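Local coordinates for protein KLLA0B12012p (Kluyveromyces lactis, PDB 6Y3P) that is a direct partner of the mRNA decapping enzyme Dcp2, and carries a C-terminal ATP-grasp domain, the part crystallised here, that probably binds ATP, at residues A[59-62]-A[63-66]; A[164-167]-A[168-172]; A[291-294]-A[295-299]. All coordinates share one frame; numbering follows the deposited sequence.

Contact 1 (A[59-62]-A[63-66]); sequences DMDQ and LMSN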
ATOM      1  N   ASP A  59      -3.013 -14.804 -16.854  1.00 62.49           N
ATOM      2  CA  ASP A  59      -4.123 -15.736 -16.996  1.00 62.49           C
ATOM      3  C   ASP A  59      -4.477 -16.335 -15.648  1.00 67.83           C
ATOM      4  O   ASP A  59      -3.866 -17.318 -15.213  1.00 66.17           O
ATOM      5  CB  ASP A  59      -3.814 -16.822 -18.035  1.00 65.02           C
ATOM      6  CG  ASP A  59      -5.035 -17.620 -18.497  1.00 74.96           C
ATOM      7  OD1 ASP A  59      -6.145 -17.414 -17.929  1.00 74.08           O
ATOM      8  OD2 ASP A  59      -4.893 -18.422 -19.441  1.00 79.23           O
ATOM      9  N   MET A  60      -5.503 -15.750 -15.005  1.00 67.15           N
ATOM     10  CA  MET A  60      -5.958 -16.139 -13.673  1.00 67.78           C
ATOM     11  C   MET A  60      -6.581 -17.535 -13.634  1.00 74.10           C
ATOM     12  O   MET A  60      -6.455 -18.216 -12.610  1.00 75.05           O
ATOM     13  CB  MET A  60      -6.879 -15.070 -13.050  1.00 69.83           C
ATOM     14  CG  MET A  60      -6.205 -13.700 -12.867  1.00 72.38           C
ATOM     15  SD  MET A  60      -4.811 -13.731 -11.717  1.00 76.23           S
ATOM     16  CE  MET A  60      -3.648 -12.789 -12.597  1.00 72.40           C
ATOM     17  N   ASP A  61      -7.182 -17.991 -14.743  1.00 71.27           N
ATOM     18  CA  ASP A  61      -7.759 -19.340 -14.832  1.00 71.83           C
ATOM     19  C   ASP A  61      -6.664 -20.419 -14.889  1.00 72.21           C
ATOM     20  O   ASP A  61      -6.819 -21.474 -14.281  1.00 71.74           O
ATOM     21  CB  ASP A  61      -8.746 -19.462 -16.017  1.00 75.62           C
ATOM     22  CG  ASP A  61      -9.968 -18.561 -15.884  1.00 94.99           C
ATOM     23  OD1 ASP A  61     -10.038 -17.545 -16.607  1.00 98.75           O
ATOM     24  OD2 ASP A  61     -10.845 -18.864 -15.037  1.00 99.14           O
ATOM     25  N   GLN A  62      -5.556 -20.144 -15.602  1.00 67.11           N
ATOM     26  CA  GLN A  62      -4.401 -21.045 -15.723  1.00 66.95           C
ATOM     27  C   GLN A  62      -3.522 -21.043 -14.454  1.00 69.59           C
ATOM     28  O   GLN A  62      -2.701 -21.938 -14.269  1.00 68.37           O
ATOM     29  CB  GLN A  62      -3.573 -20.691 -16.966  1.00 68.31           C
ATOM     30  CG  GLN A  62      -4.015 -21.429 -18.198  1.00 82.19           C
ATOM     31  CD  GLN A  62      -3.012 -22.464 -18.609  1.00106.11           C
ATOM     32  OE1 GLN A  62      -2.859 -23.505 -17.972  1.00101.89           O
ATOM     33  NE2 GLN A  62      -2.342 -22.220 -19.720  1.00104.62           N
ATOM     34  N   LEU A  63      -3.696 -20.029 -13.595  1.00 65.67           N
ATOM     35  CA  LEU A  63      -2.964 -19.888 -12.341  1.00 65.50           C
ATOM     36  C   LEU A  63      -3.627 -20.739 -11.262  1.00 72.70           C
ATOM     37  O   LEU A  63      -2.936 -21.316 -10.417  1.00 71.35           O
ATOM     38  CB  LEU A  63      -2.908 -18.394 -11.935  1.00 64.24           C
ATOM     39  CG  LEU A  63      -2.187 -17.996 -10.645  1.00 67.62           C
ATOM     40  CD1 LEU A  63      -0.678 -18.257 -10.725  1.00 66.67           C
ATOM     41  CD2 LEU A  63      -2.425 -16.536 -10.354  1.00 69.94           C
ATOM     42  N   MET A  64      -4.969 -20.801 -11.279  1.00 72.97           N
ATOM     43  CA  MET A  64      -5.716 -21.578 -10.293  1.00 74.70           C
ATOM     44  C   MET A  64      -5.942 -23.030 -10.708  1.00 77.94           C
ATOM     45  O   MET A  64      -6.324 -23.837  -9.862  1.00 78.42           O
ATOM     46  CB  MET A  64      -7.034 -20.895  -9.909  1.00 77.86           C
ATOM     47  CG  MET A  64      -7.960 -20.673 -11.062  1.00 83.65           C
ATOM     48  SD  MET A  64      -9.498 -19.971 -10.470  1.00 89.46           S
ATOM     49  CE  MET A  64      -9.917 -18.913 -11.838  1.00 86.35           C
ATOM     50  N   SER A  65      -5.668 -23.366 -11.976  1.00 73.91           N
ATOM     51  CA  SER A  65      -5.878 -24.713 -12.519  1.00 75.18           C
ATOM     52  C   SER A  65      -4.597 -25.449 -12.933  1.00 79.60           C
ATOM     53  O   SER A  65      -4.595 -26.692 -12.986  1.00 81.07           O
ATOM     54  CB  SER A  65      -6.844 -24.664 -13.700  1.00 78.75           C
ATOM     55  OG  SER A  65      -6.266 -24.095 -14.865  1.00 83.93           O
ATOM     56  N   ASN A  66      -3.540 -24.689 -13.301  1.00 72.38           N
ATOM     57  CA  ASN A  66      -2.278 -25.277 -13.736  1.00 70.70           C
ATOM     58  C   ASN A  66      -1.165 -24.916 -12.789  1.00 72.70           C
ATOM     59  O   ASN A  66      -0.858 -23.733 -12.583  1.00 71.91           O
ATOM     60  CB  ASN A  66      -1.944 -24.912 -15.186  1.00 65.81           C
ATOM     61  CG  ASN A  66      -0.869 -25.754 -15.838  1.00 73.76           C
ATOM     62  OD1 ASN A  66      -0.109 -26.482 -15.193  1.00 67.84           O
ATOM     63  ND2 ASN A  66      -0.775 -25.662 -17.147  1.00 63.96           N
TER
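Gln-62 and Asn-66 run side by side from the last turn of helix 60-65 to the residue just beyond it; this is the short helix of a beta-alpha-beta unit between parallel strands 48-52 and 69-71. Their amide planes, 31° apart, are joined by one fairly straight bond, Asn-66 ND2 giving to Gln-62 OE1 at 3.1 Å. Asparagine suits this end because its amide works both ways: ND2 also gives to Ile-45 O, while OD1 accepts from Leu-68 N beyond the helix. The inner side is the closely packed one. Leu-63 is buried and lies alongside Met-60, its CD2 3.9 Å from Met-60 SD. Leu-63 also packs on Tyr-69 and Ala-71 of strand 69-71, and Met-60 on Ile-75.

The other side, with Asp-61, Met-64 and Ser-65, faces solvent and is looser. The bend of Met-64 at chi3 (146°) turns its methyl CE back to 3.3 Å from Asp-61 OD2, a contact of carbon with oxygen rather than a polar bond. Most backbone bonds here are weak; the exceptions are Met-64 N to Met-60 O at 3.3 Å and Asn-66 N to Gln-62 O at 3.0 Å. Asp-59, the N-cap, takes a weak capping bond from Asp-61 N on its OD1. Where the backbone bond of Ser-65 N to Asp-61 O is weak, a hydroxyl supplements it: Ser-65 OG donates to Asp-61 O at 2.7 Å.

Contact 2 (A[164-167]-A[168-172]); sequences QAIF and DSFEE
Phe-170 turns the edge of its ring to a face of Phe-167 in a T-shaped pair, the ring centroids 5.6 Å apart and the planes at 76°. The atom poised over the Phe-167 face is CD2 of Phe-170, 4.1 Å from Phe-167 CD1. The Phe-170 ring in turn has Ile-166 O over one of its own faces, displaced toward the rim, and its far end meets the isoleucine methyl, CZ to Ile-166 CG2 at 3.4 Å. With CG anti to its carbonyl carbon (chi1 -73°), Phe-170 lies back over the preceding turn of helix 160-171. Phe-167 continues inward to a second edge-to-face pair with Phe-195, and all three apolar side chains rest on Leu-143 of strand 140-145. An alanine at Phe-170 is likely to leave Phe-167 without its edge-on neighbour and open a gap beside Ile-166 CG2.

On one flank, Gln-164 NE2 gives to Asp-168 OD1 at 2.8 Å. The oxygen lies near the plane of the glutamine amide, yet the nitrogen comes from above the carboxylate plane. The same NE2 also serves Ala-117 O. On the other, Ser-169 OG donates to Ile-166 O at 2.7 Å and is bonded to Arg-155 NH1 as well. The helix is thus amphipathic: burial of the apolar side, mainly Ile-166 and Phe-167, probably holds it to the sheet, and side-chain bonds tie its flanks to Ala-117 and to Arg-155 of strand 154-157.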
ATOM      1  N   GLN A 164     -21.514  17.848  12.447  1.00 49.51           N
ATOM      2  CA  GLN A 164     -22.888  18.343  12.340  1.00 50.81           C
ATOM      3  C   GLN A 164     -22.924  19.786  11.808  1.00 55.74           C
ATOM      4  O   GLN A 164     -23.764  20.101  10.977  1.00 54.45           O
ATOM      5  CB  GLN A 164     -23.616  18.208  13.701  1.00 52.94           C
ATOM      6  CG  GLN A 164     -25.099  18.684  13.707  1.00 60.02           C
ATOM      7  CD  GLN A 164     -25.981  17.875  12.783  1.00 68.80           C
ATOM      8  OE1 GLN A 164     -26.290  16.709  13.029  1.00 67.23           O
ATOM      9  NE2 GLN A 164     -26.388  18.472  11.687  1.00 56.20           N
ATOM     10  N   ALA A 165     -22.005  20.649  12.293  1.00 54.17           N
ATOM     11  CA  ALA A 165     -21.869  22.051  11.890  1.00 54.02           C
ATOM     12  C   ALA A 165     -21.375  22.140  10.440  1.00 56.69           C
ATOM     13  O   ALA A 165     -21.819  23.017   9.701  1.00 58.02           O
ATOM     14  CB  ALA A 165     -20.901  22.767  12.825  1.00 54.28           C
ATOM     15  N   ILE A 166     -20.486  21.216  10.024  1.00 51.38           N
ATOM     16  CA  ILE A 166     -19.982  21.164   8.654  1.00 50.77           C
ATOM     17  C   ILE A 166     -21.170  20.900   7.706  1.00 58.09           C
ATOM     18  O   ILE A 166     -21.381  21.675   6.762  1.00 58.23           O
ATOM     19  CB  ILE A 166     -18.857  20.111   8.487  1.00 52.38           C
ATOM     20  CG1 ILE A 166     -17.570  20.519   9.255  1.00 50.88           C
ATOM     21  CG2 ILE A 166     -18.548  19.859   6.993  1.00 53.25           C
ATOM     22  CD1 ILE A 166     -16.531  19.403   9.352  1.00 47.39           C
ATOM     23  N   PHE A 167     -21.970  19.835   8.002  1.00 55.14           N
ATOM     24  CA  PHE A 167     -23.148  19.446   7.213  1.00 56.29           C
ATOM     25  C   PHE A 167     -24.218  20.519   7.153  1.00 63.23           C
ATOM     26  O   PHE A 167     -24.809  20.704   6.096  1.00 65.21           O
ATOM     27  CB  PHE A 167     -23.736  18.099   7.683  1.00 58.13           C
ATOM     28  CG  PHE A 167     -23.101  16.928   6.970  1.00 57.81           C
ATOM     29  CD1 PHE A 167     -23.544  16.535   5.720  1.00 60.72           C
ATOM     30  CD2 PHE A 167     -21.993  16.283   7.509  1.00 58.09           C
ATOM     31  CE1 PHE A 167     -22.910  15.500   5.034  1.00 61.71           C
ATOM     32  CE2 PHE A 167     -21.387  15.217   6.842  1.00 59.80           C
ATOM     33  CZ  PHE A 167     -21.828  14.848   5.600  1.00 58.72           C
ATOM     34  N   ASP A 168     -24.469  21.218   8.275  1.00 60.43           N
ATOM     35  CA  ASP A 168     -25.426  22.317   8.379  1.00 62.46           C
ATOM     36  C   ASP A 168     -25.014  23.467   7.449  1.00 68.60           C
ATOM     37  O   ASP A 168     -25.864  24.051   6.777  1.00 69.22           O
ATOM     38  CB  ASP A 168     -25.469  22.840   9.832  1.00 64.70           C
ATOM     39  CG  ASP A 168     -26.242  22.008  10.841  1.00 72.59           C
ATOM     40  OD1 ASP A 168     -26.808  20.970  10.451  1.00 73.20           O
ATOM     41  OD2 ASP A 168     -26.264  22.388  12.025  1.00 78.61           O
ATOM     42  N   SER A 169     -23.696  23.783   7.421  1.00 65.63           N
ATOM     43  CA  SER A 169     -23.131  24.844   6.589  1.00 65.90           C
ATOM     44  C   SER A 169     -23.161  24.512   5.088  1.00 72.46           C
ATOM     45  O   SER A 169     -23.067  25.434   4.276  1.00 74.21           O
ATOM     46  CB  SER A 169     -21.727  25.224   7.058  1.00 66.86           C
ATOM     47  OG  SER A 169     -20.730  24.316   6.622  1.00 70.54           O
ATOM     48  N   PHE A 170     -23.300  23.216   4.719  1.00 68.37           N
ATOM     49  CA  PHE A 170     -23.389  22.777   3.322  1.00 68.79           C
ATOM     50  C   PHE A 170     -24.773  23.119   2.768  1.00 77.31           C
ATOM     51  O   PHE A 170     -24.881  23.507   1.602  1.00 77.07           O
ATOM     52  CB  PHE A 170     -23.122  21.261   3.179  1.00 69.62           C
ATOM     53  CG  PHE A 170     -21.695  20.762   3.343  1.00 69.34           C
ATOM     54  CD1 PHE A 170     -20.606  21.605   3.109  1.00 71.75           C
ATOM     55  CD2 PHE A 170     -21.441  19.440   3.693  1.00 69.89           C
ATOM     56  CE1 PHE A 170     -19.293  21.142   3.261  1.00 70.96           C
ATOM     57  CE2 PHE A 170     -20.128  18.973   3.839  1.00 71.22           C
ATOM     58  CZ  PHE A 170     -19.064  19.823   3.601  1.00 69.10           C
ATOM     59  N   GLU A 171     -25.818  23.007   3.631  1.00 77.07           N
ATOM     60  CA  GLU A 171     -27.231  23.293   3.351  1.00 79.83           C
ATOM     61  C   GLU A 171     -27.497  24.781   3.112  1.00 86.45           C
ATOM     62  O   GLU A 171     -28.461  25.123   2.423  1.00 87.78           O
ATOM     63  CB  GLU A 171     -28.129  22.820   4.521  1.00 82.28           C
ATOM     64  CG  GLU A 171     -28.124  21.322   4.807  1.00 93.63           C
ATOM     65  CD  GLU A 171     -28.634  20.406   3.712  1.00106.89           C
ATOM     66  OE1 GLU A 171     -29.574  20.804   2.987  1.00101.24           O
ATOM     67  OE2 GLU A 171     -28.098  19.282   3.587  1.00 95.23           O
ATOM     68  N   GLU A 172     -26.687  25.661   3.731  1.00 83.48           N
ATOM     69  CA  GLU A 172     -26.855  27.110   3.630  1.00119.21           C
ATOM     70  C   GLU A 172     -25.568  27.777   3.187  1.00148.91           C
ATOM     71  O   GLU A 172     -25.146  27.578   2.051  1.00111.99           O
ATOM     72  CB  GLU A 172     -27.343  27.686   4.967  1.00121.24           C
ATOM     73  CG  GLU A 172     -28.794  27.348   5.281  1.00132.78           C
ATOM     74  CD  GLU A 172     -29.199  27.313   6.743  1.00149.33           C
ATOM     75  OE1 GLU A 172     -28.359  27.636   7.615  1.00143.67           O
ATOM     76  OE2 GLU A 172     -30.368  26.955   7.018  1.00137.34           O
TER

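Contact 3 (A[291-294]-A[295-299]); sequences HRRE and EIRTQ. With SO4 (sulfate ion), chain D.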
ATOM      1  N   HIS A 291      18.565   6.175  14.402  1.00 46.40           N
ATOM      2  CA  HIS A 291      17.786   5.300  15.279  1.00 47.25           C
ATOM      3  C   HIS A 291      16.281   5.488  15.047  1.00 49.18           C
ATOM      4  O   HIS A 291      15.521   4.547  15.248  1.00 49.41           O
ATOM      5  CB  HIS A 291      18.168   5.477  16.753  1.00 49.70           C
ATOM      6  CG  HIS A 291      17.660   6.747  17.358  1.00 54.34           C
ATOM      7  ND1 HIS A 291      18.414   7.917  17.339  1.00 57.32           N
ATOM      8  CD2 HIS A 291      16.489   6.997  17.980  1.00 56.41           C
ATOM      9  CE1 HIS A 291      17.673   8.831  17.945  1.00 56.36           C
ATOM     10  NE2 HIS A 291      16.502   8.329  18.327  1.00 56.30           N
ATOM     11  N   ARG A 292      15.857   6.698  14.619  1.00 43.35           N
ATOM     12  CA  ARG A 292      14.465   6.970  14.290  1.00 41.51           C
ATOM     13  C   ARG A 292      14.133   6.320  12.951  1.00 43.71           C
ATOM     14  O   ARG A 292      13.064   5.745  12.813  1.00 41.80           O
ATOM     15  CB  ARG A 292      14.173   8.467  14.267  1.00 41.22           C
ATOM     16  CG  ARG A 292      14.240   9.136  15.630  1.00 42.09           C
ATOM     17  CD  ARG A 292      13.398   8.457  16.700  1.00 42.48           C
ATOM     18  NE  ARG A 292      12.981   9.451  17.683  1.00 40.74           N
ATOM     19  CZ  ARG A 292      11.929   9.344  18.480  1.00 44.54           C
ATOM     20  NH1 ARG A 292      11.186   8.251  18.464  1.00 37.26           N
ATOM     21  NH2 ARG A 292      11.596  10.344  19.283  1.00 41.16           N
ATOM     22  N   ARG A 293      15.077   6.338  11.997  1.00 41.65           N
ATOM     23  CA  ARG A 293      14.904   5.647  10.715  1.00 42.53           C
ATOM     24  C   ARG A 293      14.739   4.129  10.940  1.00 49.44           C
ATOM     25  O   ARG A 293      13.881   3.517  10.311  1.00 49.66           O
ATOM     26  CB  ARG A 293      16.091   5.929   9.776  1.00 42.56           C
ATOM     27  CG  ARG A 293      15.897   7.199   8.974  1.00 42.17           C
ATOM     28  CD  ARG A 293      17.030   7.442   8.027  1.00 44.43           C
ATOM     29  NE  ARG A 293      17.979   8.347   8.664  1.00 49.70           N
ATOM     30  CZ  ARG A 293      19.265   8.097   8.829  1.00 47.36           C
ATOM     31  NH1 ARG A 293      19.792   6.971   8.369  1.00 36.26           N
ATOM     32  NH2 ARG A 293      20.032   8.958   9.461  1.00 42.26           N
ATOM     33  N   GLU A 294      15.509   3.552  11.894  1.00 48.12           N
ATOM     34  CA  GLU A 294      15.451   2.131  12.234  1.00 48.45           C
ATOM     35  C   GLU A 294      14.143   1.736  12.924  1.00 51.42           C
ATOM     36  O   GLU A 294      13.593   0.680  12.611  1.00 53.01           O
ATOM     37  CB  GLU A 294      16.681   1.703  13.049  1.00 50.36           C
ATOM     38  CG  GLU A 294      17.117   0.264  12.776  1.00 70.39           C
ATOM     39  CD  GLU A 294      17.175  -0.213  11.328  1.00 92.39           C
ATOM     40  OE1 GLU A 294      17.975   0.345  10.537  1.00 72.49           O
ATOM     41  OE2 GLU A 294      16.433  -1.169  10.993  1.00 80.41           O
ATOM     42  N   GLU A 295      13.623   2.609  13.798  1.00 46.15           N
ATOM     43  CA  GLU A 295      12.357   2.443  14.513  1.00 45.73           C
ATOM     44  C   GLU A 295      11.202   2.491  13.498  1.00 50.51           C
ATOM     45  O   GLU A 295      10.225   1.747  13.648  1.00 52.27           O
ATOM     46  CB  GLU A 295      12.181   3.569  15.541  1.00 47.28           C
ATOM     47  CG  GLU A 295      12.847   3.329  16.884  1.00 59.67           C
ATOM     48  CD  GLU A 295      13.002   4.546  17.786  1.00 80.15           C
ATOM     49  OE1 GLU A 295      12.241   5.528  17.614  1.00 60.13           O
ATOM     50  OE2 GLU A 295      13.881   4.508  18.681  1.00 77.30           O
ATOM     51  N   ILE A 296      11.317   3.355  12.455  1.00 43.16           N
ATOM     52  CA  ILE A 296      10.310   3.438  11.402  1.00 41.44           C
ATOM     53  C   ILE A 296      10.319   2.096  10.593  1.00 44.88           C
ATOM     54  O   ILE A 296       9.264   1.586  10.194  1.00 42.93           O
ATOM     55  CB  ILE A 296      10.561   4.712  10.538  1.00 43.11           C
ATOM     56  CG1 ILE A 296      10.050   5.973  11.276  1.00 42.75           C
ATOM     57  CG2 ILE A 296       9.938   4.611   9.137  1.00 40.34           C
ATOM     58  CD1 ILE A 296      10.632   7.416  10.704  1.00 41.85           C
ATOM     59  N   ARG A 297      11.513   1.524  10.388  1.00 42.52           N
ATOM     60  CA  ARG A 297      11.644   0.264   9.658  1.00 43.15           C
ATOM     61  C   ARG A 297      11.039  -0.873  10.497  1.00 47.73           C
ATOM     62  O   ARG A 297      10.285  -1.678   9.977  1.00 48.42           O
ATOM     63  CB  ARG A 297      13.120  -0.019   9.360  1.00 43.12           C
ATOM     64  CG  ARG A 297      13.486   0.131   7.902  1.00 52.35           C
ATOM     65  CD  ARG A 297      14.982   0.240   7.730  1.00 62.33           C
ATOM     66  NE  ARG A 297      15.274   1.465   6.997  1.00 76.05           N
ATOM     67  CZ  ARG A 297      16.188   2.362   7.345  1.00 77.49           C
ATOM     68  NH1 ARG A 297      16.959   2.160   8.412  1.00 51.31           N
ATOM     69  NH2 ARG A 297      16.352   3.463   6.623  1.00 60.68           N
ATOM     70  N   THR A 298      11.351  -0.906  11.796  1.00 45.03           N
ATOM     71  CA  THR A 298      10.837  -1.889  12.753  1.00 44.85           C
ATOM     72  C   THR A 298       9.309  -1.849  12.752  1.00 47.06           C
ATOM     73  O   THR A 298       8.700  -2.882  12.480  1.00 46.96           O
ATOM     74  CB  THR A 298      11.528  -1.671  14.087  1.00 46.41           C
ATOM     75  OG1 THR A 298      12.918  -1.878  13.821  1.00 46.37           O
ATOM     76  CG2 THR A 298      11.046  -2.643  15.189  1.00 42.03           C
ATOM     77  N   GLN A 299       8.703  -0.653  12.927  1.00 43.35           N
ATOM     78  CA  GLN A 299       7.234  -0.466  12.834  1.00 43.33           C
ATOM     79  C   GLN A 299       6.671  -0.951  11.509  1.00 46.16           C
ATOM     80  O   GLN A 299       5.622  -1.597  11.500  1.00 47.79           O
ATOM     81  CB  GLN A 299       6.833   1.006  12.974  1.00 44.47           C
ATOM     82  CG  GLN A 299       7.159   1.646  14.308  1.00 46.31           C
ATOM     83  CD  GLN A 299       6.860   3.120  14.241  1.00 54.57           C
ATOM     84  OE1 GLN A 299       5.691   3.533  14.198  1.00 42.88           O
ATOM     85  NE2 GLN A 299       7.917   3.945  14.208  1.00 44.36           N
TER
HETATM   86  S   SO4 D 803      23.817   7.473   8.533  1.00102.91           S
HETATM   87  O1  SO4 D 803      23.583   8.249   9.753  1.00104.57           O
HETATM   88  O2  SO4 D 803      24.774   6.397   8.811  1.00102.23           O
HETATM   89  O3  SO4 D 803      22.553   6.889   8.088  1.00102.96           O
HETATM   90  O4  SO4 D 803      24.351   8.359   7.489  1.00102.15           O
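Arg-292 and Glu-295 meet with their flat ends nearly perpendicular, guanidinium and carboxylate planes 77° apart, on one side of helix 290-313. The salt bridge runs through a single pair, Arg-292 NH1 to Glu-295 OE1 at 3.0 Å, the nitrogen arriving close to the line of the C–O bond. Glu-295 is extended beyond CG (chi2 165°) and lies back along the helix, which also sets OE2 at the edge of the His-291 ring, 3.7 Å from CD2.

The charges are reversed in the next pair, also three residues apart. Arg-297 NH1 gives to Glu-294 OE1 at 3.0 Å; OE1 lies in the guanidinium plane, while NH1 approaches from above the carboxylate plane, the two planes being 50° apart. Arg-293 O lies over one face of this guanidinium. Arg-297 also touches Asp-233 and Met-235 of strand 228-239, where the helix packs on the six-stranded antiparallel sheet. Its stronger partner is Asp-283, whose OD1 forms salt bridges with its NH2 and with Arg-293 NH1. Arg-293 reaches beyond that carboxylate: its NE gives to Ile-288 O, and its NH1 also donates to sulfate O3 at 2.8 Å in a fairly straight bond. Lys-286 NZ holds the same sulfate, probably left from crystallisation.

Glu-294 O is gripped twice, by Thr-298 N and Thr-298 OG1, each at 2.9 Å. Many-donor arginines suit these positions, since one head serves several acceptors. Asp-283 probably offsets the positive charge of Arg-293 and Arg-297, the sulfate adding to this in the crystal, and the two salt bridges, opposite in order along the chain, are likely to balance charge along the helix.

In the fold
The contacts come in series along the chain, contact 1 first and contact 3 last, each within one helix. None touches another. The centres of contacts 1 and 2 are about 51 Å apart. Those of contacts 1 and 3, on opposite sides of the chain's centre, are about 39 Å apart. Between the centres of contacts 2 and 3 lie about 42 Å. Contact 1 is on the helix that crosses between two strands of the four-stranded parallel sheet, contact 2 on the helix against the five-stranded antiparallel sheet, and contact 3 on helix 290-313, beside the six-stranded sheet. They mark separate alpha+beta parts of one chain; in ATP-grasp enzymes ATP is held between two alpha+beta subdomains, as is probably so here.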